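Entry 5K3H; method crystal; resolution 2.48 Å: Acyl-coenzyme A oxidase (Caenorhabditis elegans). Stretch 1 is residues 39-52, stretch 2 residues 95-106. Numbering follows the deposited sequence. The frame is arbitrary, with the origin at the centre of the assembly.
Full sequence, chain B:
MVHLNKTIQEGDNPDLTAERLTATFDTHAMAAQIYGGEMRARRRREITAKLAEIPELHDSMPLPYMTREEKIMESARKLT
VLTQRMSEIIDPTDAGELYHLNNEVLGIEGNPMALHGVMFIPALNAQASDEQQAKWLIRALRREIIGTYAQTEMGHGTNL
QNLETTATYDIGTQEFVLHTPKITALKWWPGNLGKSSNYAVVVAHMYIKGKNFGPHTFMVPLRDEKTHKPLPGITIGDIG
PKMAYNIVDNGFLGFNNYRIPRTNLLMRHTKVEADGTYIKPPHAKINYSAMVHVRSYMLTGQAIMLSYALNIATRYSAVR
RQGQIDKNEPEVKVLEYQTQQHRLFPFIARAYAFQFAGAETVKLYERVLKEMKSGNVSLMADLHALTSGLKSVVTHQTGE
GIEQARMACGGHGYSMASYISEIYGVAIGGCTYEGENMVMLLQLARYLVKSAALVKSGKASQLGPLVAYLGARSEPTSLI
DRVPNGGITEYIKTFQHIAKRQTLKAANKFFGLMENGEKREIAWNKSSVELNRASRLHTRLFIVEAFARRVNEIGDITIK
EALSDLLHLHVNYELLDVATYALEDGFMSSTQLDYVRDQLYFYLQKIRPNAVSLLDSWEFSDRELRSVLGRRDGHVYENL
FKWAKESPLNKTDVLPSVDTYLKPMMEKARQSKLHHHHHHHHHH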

ATOM      1  N   MET B  39      28.809 -11.233 -18.968  1.00 31.37           N
ATOM      2  CA  MET B  39      28.132 -11.278 -20.259  1.00 32.48           C
ATOM      3  C   MET B  39      26.638 -11.030 -20.092  1.00 31.56           C
ATOM      4  O   MET B  39      26.028 -10.322 -20.906  1.00 35.31           O
ATOM      5  CB  MET B  39      28.390 -12.620 -20.962  1.00 36.80           C
ATOM      6  CG  MET B  39      28.324 -12.559 -22.480  1.00 38.47           C
ATOM      7  SD  MET B  39      29.550 -11.406 -23.181  1.00 44.18           S
ATOM      8  CE  MET B  39      29.000 -11.373 -24.901  1.00 45.95           C
ATOM      9  N   ARG B  40      26.028 -11.587 -19.041  1.00 28.13           N
ATOM     10  CA  ARG B  40      24.592 -11.405 -18.883  1.00 28.61           C
ATOM     11  C   ARG B  40      24.283  -9.936 -18.666  1.00 25.29           C
ATOM     12  O   ARG B  40      23.279  -9.424 -19.177  1.00 24.74           O
ATOM     13  CB  ARG B  40      24.040 -12.232 -17.722  1.00 32.40           C
ATOM     14  CG  ARG B  40      24.359 -13.706 -17.785  1.00 36.10           C
ATOM     15  CD  ARG B  40      23.203 -14.578 -17.325  1.00 42.23           C
ATOM     16  NE  ARG B  40      22.288 -14.818 -18.445  1.00 47.42           N
ATOM     17  CZ  ARG B  40      21.201 -14.112 -18.747  1.00 49.43           C
ATOM     18  NH1 ARG B  40      20.831 -13.067 -18.005  1.00 50.91           N
ATOM     19  NH2 ARG B  40      20.487 -14.454 -19.824  1.00 51.04           N
ATOM     20  N   ALA B  41      25.137  -9.245 -17.901  1.00 26.41           N
ATOM     21  CA  ALA B  41      24.942  -7.818 -17.670  1.00 25.45           C
ATOM     22  C   ALA B  41      25.145  -7.007 -18.947  1.00 24.91           C
ATOM     23  O   ALA B  41      24.309  -6.171 -19.301  1.00 24.52           O
ATOM     24  CB  ALA B  41      25.893  -7.335 -16.572  1.00 24.65           C
ATOM     25  N   ARG B  42      26.241  -7.257 -19.664  1.00 25.54           N
ATOM     26  CA  ARG B  42      26.510  -6.518 -20.897  1.00 26.95           C
ATOM     27  C   ARG B  42      25.414  -6.734 -21.933  1.00 24.35           C
ATOM     28  O   ARG B  42      25.056  -5.810 -22.674  1.00 23.56           O
ATOM     29  CB  ARG B  42      27.871  -6.908 -21.474  1.00 30.87           C
ATOM     30  CG  ARG B  42      28.259  -6.003 -22.625  1.00 34.25           C
ATOM     31  CD  ARG B  42      29.343  -6.564 -23.492  1.00 37.02           C
ATOM     32  NE  ARG B  42      30.405  -7.170 -22.706  1.00 43.33           N
ATOM     33  CZ  ARG B  42      31.189  -8.149 -23.144  1.00 54.80           C
ATOM     34  NH1 ARG B  42      31.024  -8.636 -24.370  1.00 62.36           N
ATOM     35  NH2 ARG B  42      32.142  -8.636 -22.362  1.00 58.27           N
ATOM     36  N   ARG B  43      24.882  -7.950 -22.024  1.00 26.64           N
ATOM     37  CA  ARG B  43      23.845  -8.184 -23.018  1.00 25.55           C
ATOM     38  C   ARG B  43      22.624  -7.309 -22.749  1.00 25.24           C
ATOM     39  O   ARG B  43      21.949  -6.869 -23.687  1.00 26.69           O
ATOM     40  CB  ARG B  43      23.476  -9.671 -23.071  1.00 25.59           C
ATOM     41  CG  ARG B  43      24.506 -10.550 -23.816  1.00 25.75           C
ATOM     42  CD  ARG B  43      24.515 -10.200 -25.296  1.00 24.94           C
ATOM     43  NE  ARG B  43      23.204 -10.367 -25.922  1.00 25.17           N
ATOM     44  CZ  ARG B  43      22.670  -9.490 -26.773  1.00 25.21           C
ATOM     45  NH1 ARG B  43      23.337  -8.392 -27.078  1.00 24.74           N
ATOM     46  NH2 ARG B  43      21.473  -9.704 -27.316  1.00 25.90           N
ATOM     47  N   ARG B  44      22.313  -7.059 -21.473  1.00 22.90           N
ATOM     48  CA  ARG B  44      21.241  -6.118 -21.139  1.00 22.46           C
ATOM     49  C   ARG B  44      21.514  -4.736 -21.721  1.00 21.70           C
ATOM     50  O   ARG B  44      20.616  -4.090 -22.279  1.00 20.70           O
ATOM     51  CB  ARG B  44      21.054  -6.027 -19.619  1.00 22.04           C
ATOM     52  CG  ARG B  44      20.479  -7.289 -18.958  1.00 21.69           C
ATOM     53  CD  ARG B  44      20.237  -7.084 -17.475  1.00 22.00           C
ATOM     54  NE  ARG B  44      19.111  -6.203 -17.183  1.00 21.39           N
ATOM     55  CZ  ARG B  44      19.218  -4.887 -16.984  1.00 21.76           C
ATOM     56  NH1 ARG B  44      20.399  -4.292 -17.062  1.00 22.26           N
ATOM     57  NH2 ARG B  44      18.152  -4.154 -16.705  1.00 21.47           N
ATOM     58  N   ARG B  45      22.748  -4.250 -21.569  1.00 23.03           N
ATOM     59  CA  ARG B  45      23.081  -2.929 -22.091  1.00 24.23           C
ATOM     60  C   ARG B  45      23.020  -2.905 -23.609  1.00 24.72           C
ATOM     61  O   ARG B  45      22.585  -1.904 -24.191  1.00 25.98           O
ATOM     62  CB  ARG B  45      24.458  -2.493 -21.590  1.00 24.00           C
ATOM     63  CG  ARG B  45      24.489  -2.433 -20.065  1.00 24.68           C
ATOM     64  CD  ARG B  45      25.663  -1.669 -19.509  1.00 25.36           C
ATOM     65  NE  ARG B  45      26.945  -2.315 -19.792  1.00 25.65           N
ATOM     66  CZ  ARG B  45      27.455  -3.304 -19.069  1.00 24.36           C
ATOM     67  NH1 ARG B  45      26.788  -3.787 -18.025  1.00 24.40           N
ATOM     68  NH2 ARG B  45      28.624  -3.819 -19.399  1.00 23.79           N
ATOM     69  N   GLU B  46      23.437  -4.003 -24.268  1.00 26.81           N
ATOM     70  CA  GLU B  46      23.374  -4.075 -25.725  1.00 27.05           C
ATOM     71  C   GLU B  46      21.940  -4.124 -26.216  1.00 26.17           C
ATOM     72  O   GLU B  46      21.598  -3.463 -27.202  1.00 26.05           O
ATOM     73  CB  GLU B  46      24.144  -5.295 -26.237  1.00 27.34           C
ATOM     74  CG  GLU B  46      25.629  -5.240 -25.979  1.00 28.03           C
ATOM     75  CD  GLU B  46      26.370  -6.477 -26.472  1.00 28.39           C
ATOM     76  OE1 GLU B  46      25.717  -7.407 -26.972  1.00 29.36           O
ATOM     77  OE2 GLU B  46      27.608  -6.541 -26.339  1.00 28.53           O
ATOM     78  N   ILE B  47      21.098  -4.917 -25.549  1.00 25.07           N
ATOM     79  CA  ILE B  47      19.675  -4.982 -25.879  1.00 25.59           C
ATOM     80  C   ILE B  47      19.026  -3.609 -25.750  1.00 25.58           C
ATOM     81  O   ILE B  47      18.237  -3.191 -26.609  1.00 26.83           O
ATOM     82  CB  ILE B  47      18.963  -6.015 -24.989  1.00 25.97           C
ATOM     83  CG1 ILE B  47      19.387  -7.437 -25.332  1.00 26.70           C
ATOM     84  CG2 ILE B  47      17.462  -5.839 -25.058  1.00 26.27           C
ATOM     85  CD1 ILE B  47      19.033  -8.427 -24.236  1.00 27.25           C
ATOM     86  N   THR B  48      19.321  -2.907 -24.652  1.00 24.75           N
ATOM     87  CA  THR B  48      18.774  -1.571 -24.435  1.00 24.41           C
ATOM     88  C   THR B  48      19.199  -0.622 -25.542  1.00 25.45           C
ATOM     89  O   THR B  48      18.376   0.127 -26.077  1.00 25.95           O
ATOM     90  CB  THR B  48      19.218  -1.068 -23.056  1.00 23.60           C
ATOM     91  OG1 THR B  48      18.613  -1.885 -22.059  1.00 22.98           O
ATOM     92  CG2 THR B  48      18.851   0.391 -22.806  1.00 23.05           C
ATOM     93  N   ALA B  49      20.494  -0.633 -25.890  1.00 26.35           N
ATOM     94  CA  ALA B  49      20.998   0.240 -26.943  1.00 26.97           C
ATOM     95  C   ALA B  49      20.356  -0.091 -28.286  1.00 27.98           C
ATOM     96  O   ALA B  49      19.970   0.809 -29.042  1.00 27.88           O
ATOM     97  CB  ALA B  49      22.517   0.118 -27.028  1.00 26.92           C
ATOM     98  N   LYS B  50      20.178  -1.375 -28.578  1.00 28.96           N
ATOM     99  CA  LYS B  50      19.520  -1.741 -29.822  1.00 30.92           C
ATOM    100  C   LYS B  50      18.084  -1.221 -29.849  1.00 31.30           C
ATOM    101  O   LYS B  50      17.635  -0.656 -30.854  1.00 31.40           O
ATOM    102  CB  LYS B  50      19.572  -3.261 -30.001  1.00 32.60           C
ATOM    103  CG  LYS B  50      18.918  -3.784 -31.285  1.00 34.82           C
ATOM    104  CD  LYS B  50      19.607  -3.223 -32.535  1.00 35.23           C
ATOM    105  CE  LYS B  50      19.111  -3.920 -33.790  1.00 36.09           C
ATOM    106  NZ  LYS B  50      19.896  -3.497 -35.003  1.00 37.20           N
ATOM    107  N   LEU B  51      17.350  -1.373 -28.744  1.00 29.23           N
ATOM    108  CA  LEU B  51      15.973  -0.889 -28.726  1.00 29.11           C
ATOM    109  C   LEU B  51      15.894   0.629 -28.926  1.00 30.91           C
ATOM    110  O   LEU B  51      14.893   1.142 -29.450  1.00 31.54           O
ATOM    111  CB  LEU B  51      15.308  -1.292 -27.414  1.00 28.31           C
ATOM    112  CG  LEU B  51      15.006  -2.775 -27.229  1.00 27.40           C
ATOM    113  CD1 LEU B  51      14.753  -3.074 -25.751  1.00 27.32           C
ATOM    114  CD2 LEU B  51      13.832  -3.213 -28.086  1.00 26.99           C
ATOM    115  N   ALA B  52      16.936   1.363 -28.539  1.00 29.62           N
ATOM    116  CA  ALA B  52      16.922   2.804 -28.765  1.00 30.90           C
ATOM    117  C   ALA B  52      16.836   3.142 -30.247  1.00 33.76           C
ATOM    118  O   ALA B  52      16.400   4.248 -30.594  1.00 33.78           O
ATOM    119  CB  ALA B  52      18.154   3.467 -28.138  1.00 29.54           C
ATOM    120  N   ALA B  95      15.940 -17.272 -21.948  1.00 36.31           N
ATOM    121  CA  ALA B  95      15.231 -16.620 -20.869  1.00 36.56           C
ATOM    122  C   ALA B  95      16.234 -15.746 -20.126  1.00 38.02           C
ATOM    123  O   ALA B  95      17.356 -16.173 -19.830  1.00 48.32           O
ATOM    124  CB  ALA B  95      14.599 -17.662 -19.947  1.00 34.76           C
ATOM    125  N   GLY B  96      15.848 -14.519 -19.849  1.00 36.08           N
ATOM    126  CA  GLY B  96      16.777 -13.587 -19.244  1.00 33.13           C
ATOM    127  C   GLY B  96      16.954 -12.474 -20.250  1.00 32.56           C
ATOM    128  O   GLY B  96      16.659 -11.312 -19.945  1.00 29.35           O
ATOM    129  N   GLU B  97      17.353 -12.820 -21.483  1.00 30.26           N
ATOM    130  CA  GLU B  97      17.343 -11.814 -22.541  1.00 30.80           C
ATOM    131  C   GLU B  97      15.912 -11.458 -22.917  1.00 29.90           C
ATOM    132  O   GLU B  97      15.617 -10.301 -23.239  1.00 31.96           O
ATOM    133  CB  GLU B  97      18.131 -12.278 -23.776  1.00 30.91           C
ATOM    134  CG  GLU B  97      19.622 -12.545 -23.542  1.00 31.14           C
ATOM    135  CD  GLU B  97      20.490 -12.447 -24.814  1.00 32.66           C
ATOM    136  OE1 GLU B  97      19.955 -12.264 -25.938  1.00 33.67           O
ATOM    137  OE2 GLU B  97      21.728 -12.560 -24.681  1.00 33.51           O
ATOM    138  N   LEU B  98      15.016 -12.447 -22.913  1.00 28.48           N
ATOM    139  CA  LEU B  98      13.605 -12.189 -23.192  1.00 27.62           C
ATOM    140  C   LEU B  98      12.929 -11.502 -22.006  1.00 27.74           C
ATOM    141  O   LEU B  98      12.111 -10.597 -22.183  1.00 27.80           O
ATOM    142  CB  LEU B  98      12.899 -13.507 -23.540  1.00 27.14           C
ATOM    143  CG  LEU B  98      11.419 -13.534 -23.910  1.00 27.68           C
ATOM    144  CD1 LEU B  98      11.162 -12.783 -25.211  1.00 28.01           C
ATOM    145  CD2 LEU B  98      10.926 -14.964 -24.044  1.00 27.39           C
ATOM    146  N   TYR B  99      13.290 -11.893 -20.786  1.00 26.26           N
ATOM    147  CA  TYR B  99      12.756 -11.229 -19.607  1.00 26.88           C
ATOM    148  C   TYR B  99      13.104  -9.742 -19.631  1.00 25.43           C
ATOM    149  O   TYR B  99      12.238  -8.883 -19.426  1.00 26.09           O
ATOM    150  CB  TYR B  99      13.312 -11.919 -18.361  1.00 29.12           C
ATOM    151  CG  TYR B  99      12.742 -11.422 -17.062  1.00 32.35           C
ATOM    152  CD1 TYR B  99      11.400 -11.608 -16.765  1.00 34.68           C
ATOM    153  CD2 TYR B  99      13.540 -10.762 -16.131  1.00 34.84           C
ATOM    154  CE1 TYR B  99      10.864 -11.170 -15.588  1.00 36.12           C
ATOM    155  CE2 TYR B  99      13.009 -10.317 -14.941  1.00 36.96           C
ATOM    156  CZ  TYR B  99      11.666 -10.521 -14.675  1.00 36.30           C
ATOM    157  OH  TYR B  99      11.101 -10.070 -13.494  1.00 37.52           O
ATOM    158  N   HIS B 100      14.369  -9.418 -19.918  1.00 25.66           N
ATOM    159  CA  HIS B 100      14.780  -8.021 -20.057  1.00 25.11           C
ATOM    160  C   HIS B 100      14.069  -7.332 -21.224  1.00 25.72           C
ATOM    161  O   HIS B 100      13.514  -6.235 -21.068  1.00 27.52           O
ATOM    162  CB  HIS B 100      16.299  -7.949 -20.218  1.00 24.11           C
ATOM    163  CG  HIS B 100      16.824  -6.569 -20.461  1.00 23.16           C
ATOM    164  ND1 HIS B 100      16.658  -5.539 -19.558  1.00 23.35           N
ATOM    165  CD2 HIS B 100      17.585  -6.071 -21.467  1.00 22.46           C
ATOM    166  CE1 HIS B 100      17.254  -4.452 -20.024  1.00 22.58           C
ATOM    167  NE2 HIS B 100      17.816  -4.746 -21.186  1.00 22.79           N
ATOM    168  N   LEU B 101      14.060  -7.971 -22.397  1.00 26.50           N
ATOM    169  CA  LEU B 101      13.390  -7.398 -23.556  1.00 26.30           C
ATOM    170  C   LEU B 101      11.938  -7.041 -23.243  1.00 26.37           C
ATOM    171  O   LEU B 101      11.477  -5.935 -23.554  1.00 26.39           O
ATOM    172  CB  LEU B 101      13.466  -8.391 -24.725  1.00 26.64           C
ATOM    173  CG  LEU B 101      12.714  -8.125 -26.032  1.00 26.95           C
ATOM    174  CD1 LEU B 101      13.292  -6.946 -26.807  1.00 27.99           C
ATOM    175  CD2 LEU B 101      12.702  -9.399 -26.878  1.00 27.79           C
ATOM    176  N   ASN B 102      11.210  -7.949 -22.586  1.00 24.40           N
ATOM    177  CA  ASN B 102       9.819  -7.661 -22.265  1.00 24.52           C
ATOM    178  C   ASN B 102       9.697  -6.506 -21.270  1.00 23.82           C
ATOM    179  O   ASN B 102       8.782  -5.680 -21.392  1.00 22.21           O
ATOM    180  CB  ASN B 102       9.117  -8.925 -21.758  1.00 25.87           C
ATOM    181  CG  ASN B 102       8.706  -9.896 -22.914  1.00 28.78           C
ATOM    182  OD1 ASN B 102       8.704  -9.534 -24.110  1.00 28.99           O
ATOM    183  ND2 ASN B 102       8.373 -11.130 -22.547  1.00 30.56           N
ATOM    184  N   ASN B 103      10.603  -6.422 -20.283  1.00 23.38           N
ATOM    185  CA  ASN B 103      10.548  -5.320 -19.309  1.00 24.49           C
ATOM    186  C   ASN B 103      10.710  -3.963 -19.986  1.00 24.09           C
ATOM    187  O   ASN B 103      10.007  -3.010 -19.637  1.00 22.14           O
ATOM    188  CB  ASN B 103      11.643  -5.467 -18.249  1.00 24.98           C
ATOM    189  CG  ASN B 103      11.435  -6.638 -17.332  1.00 25.25           C
ATOM    190  OD1 ASN B 103      10.308  -7.059 -17.073  1.00 25.29           O
ATOM    191  ND2 ASN B 103      12.538  -7.182 -16.828  1.00 26.41           N
ATOM    192  N   GLU B 104      11.669  -3.852 -20.923  1.00 22.28           N
ATOM    193  CA  GLU B 104      11.867  -2.625 -21.696  1.00 23.44           C
ATOM    194  C   GLU B 104      10.644  -2.310 -22.549  1.00 21.82           C
ATOM    195  O   GLU B 104      10.136  -1.181 -22.551  1.00 21.92           O
ATOM    196  CB  GLU B 104      13.090  -2.764 -22.615  1.00 25.73           C
ATOM    197  CG  GLU B 104      14.453  -2.619 -21.964  1.00 26.53           C
ATOM    198  CD  GLU B 104      15.088  -1.250 -22.201  1.00 28.07           C
ATOM    199  OE1 GLU B 104      14.576  -0.456 -23.026  1.00 29.35           O
ATOM    200  OE2 GLU B 104      16.079  -0.948 -21.501  1.00 29.83           O
ATOM    201  N   VAL B 105      10.174  -3.295 -23.308  1.00 25.25           N
ATOM    202  CA  VAL B 105       9.143  -3.058 -24.313  1.00 24.12           C
ATOM    203  C   VAL B 105       7.750  -3.150 -23.705  1.00 23.33           C
ATOM    204  O   VAL B 105       6.962  -2.210 -23.814  1.00 22.31           O
ATOM    205  CB  VAL B 105       9.345  -4.031 -25.508  1.00 24.16           C
ATOM    206  CG1 VAL B 105       8.196  -3.984 -26.508  1.00 24.30           C
ATOM    207  CG2 VAL B 105      10.626  -3.678 -26.237  1.00 23.89           C
ATOM    208  N   LEU B 106       7.446  -4.226 -22.984  1.00 21.70           N
ATOM    209  CA  LEU B 106       6.075  -4.447 -22.540  1.00 21.83           C
ATOM    210  C   LEU B 106       5.790  -3.884 -21.149  1.00 21.64           C
ATOM    211  O   LEU B 106       4.644  -3.514 -20.873  1.00 21.01           O
ATOM    212  CB  LEU B 106       5.744  -5.949 -22.598  1.00 22.13           C
ATOM    213  CG  LEU B 106       5.782  -6.613 -24.008  1.00 22.63           C
ATOM    214  CD1 LEU B 106       5.625  -8.130 -23.976  1.00 22.88           C
ATOM    215  CD2 LEU B 106       4.748  -5.999 -24.977  1.00 22.86           C
TER

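A single helix interface can combine charged, polar and apolar contacts, and this pair from an acyl-coenzyme A oxidase is a worked example: the axes lie 37° apart in direction and 10.2 Å apart at closest approach, and 612 Å² is buried, both sides summed. At the start of stretch 2, Gly96 occupies the N-cap position with phi/psi of 117/-56, a conformation that calls for glycine; a CB there would also lie 2.6 Å from Arg40 NH2, so its absence makes room for that guanidinium. Glu97 follows, its CB directed sideways but its carboxylate reaching back to the first helix, where OE2 accepts a hydrogen bond from Arg43 NE (2.9 Å) and OE1 one from Arg43 NH2 (3.3 Å). This two-pronged salt bridge suits a buried acid, and Arg43 NH1 is left to bind Glu46 OE1 at 2.6 Å. One turn on, His100, with the largest covered area (102 Å²), points toward stretch 1 and reaches a backbone carbonyl: NE2 donates a weak hydrogen bond to Arg44 O (3.1 Å), while Arg44 CB packs over the ring face and Ile47 CG2 approaches His100 CD2 at 3.6 Å. Leu101 CD1 meets Leu51 CD2 at 4.0 Å. Buried Glu104 brings OE2 to 2.8 Å from Thr48 OG1; its carboxylate is also hydrogen-bonded elsewhere in the structure, and its CB lies 3.6 Å from Leu51 CD1. Beside this polar contact, Val105 CG2 packs on Leu51 CD2 at 3.7 Å.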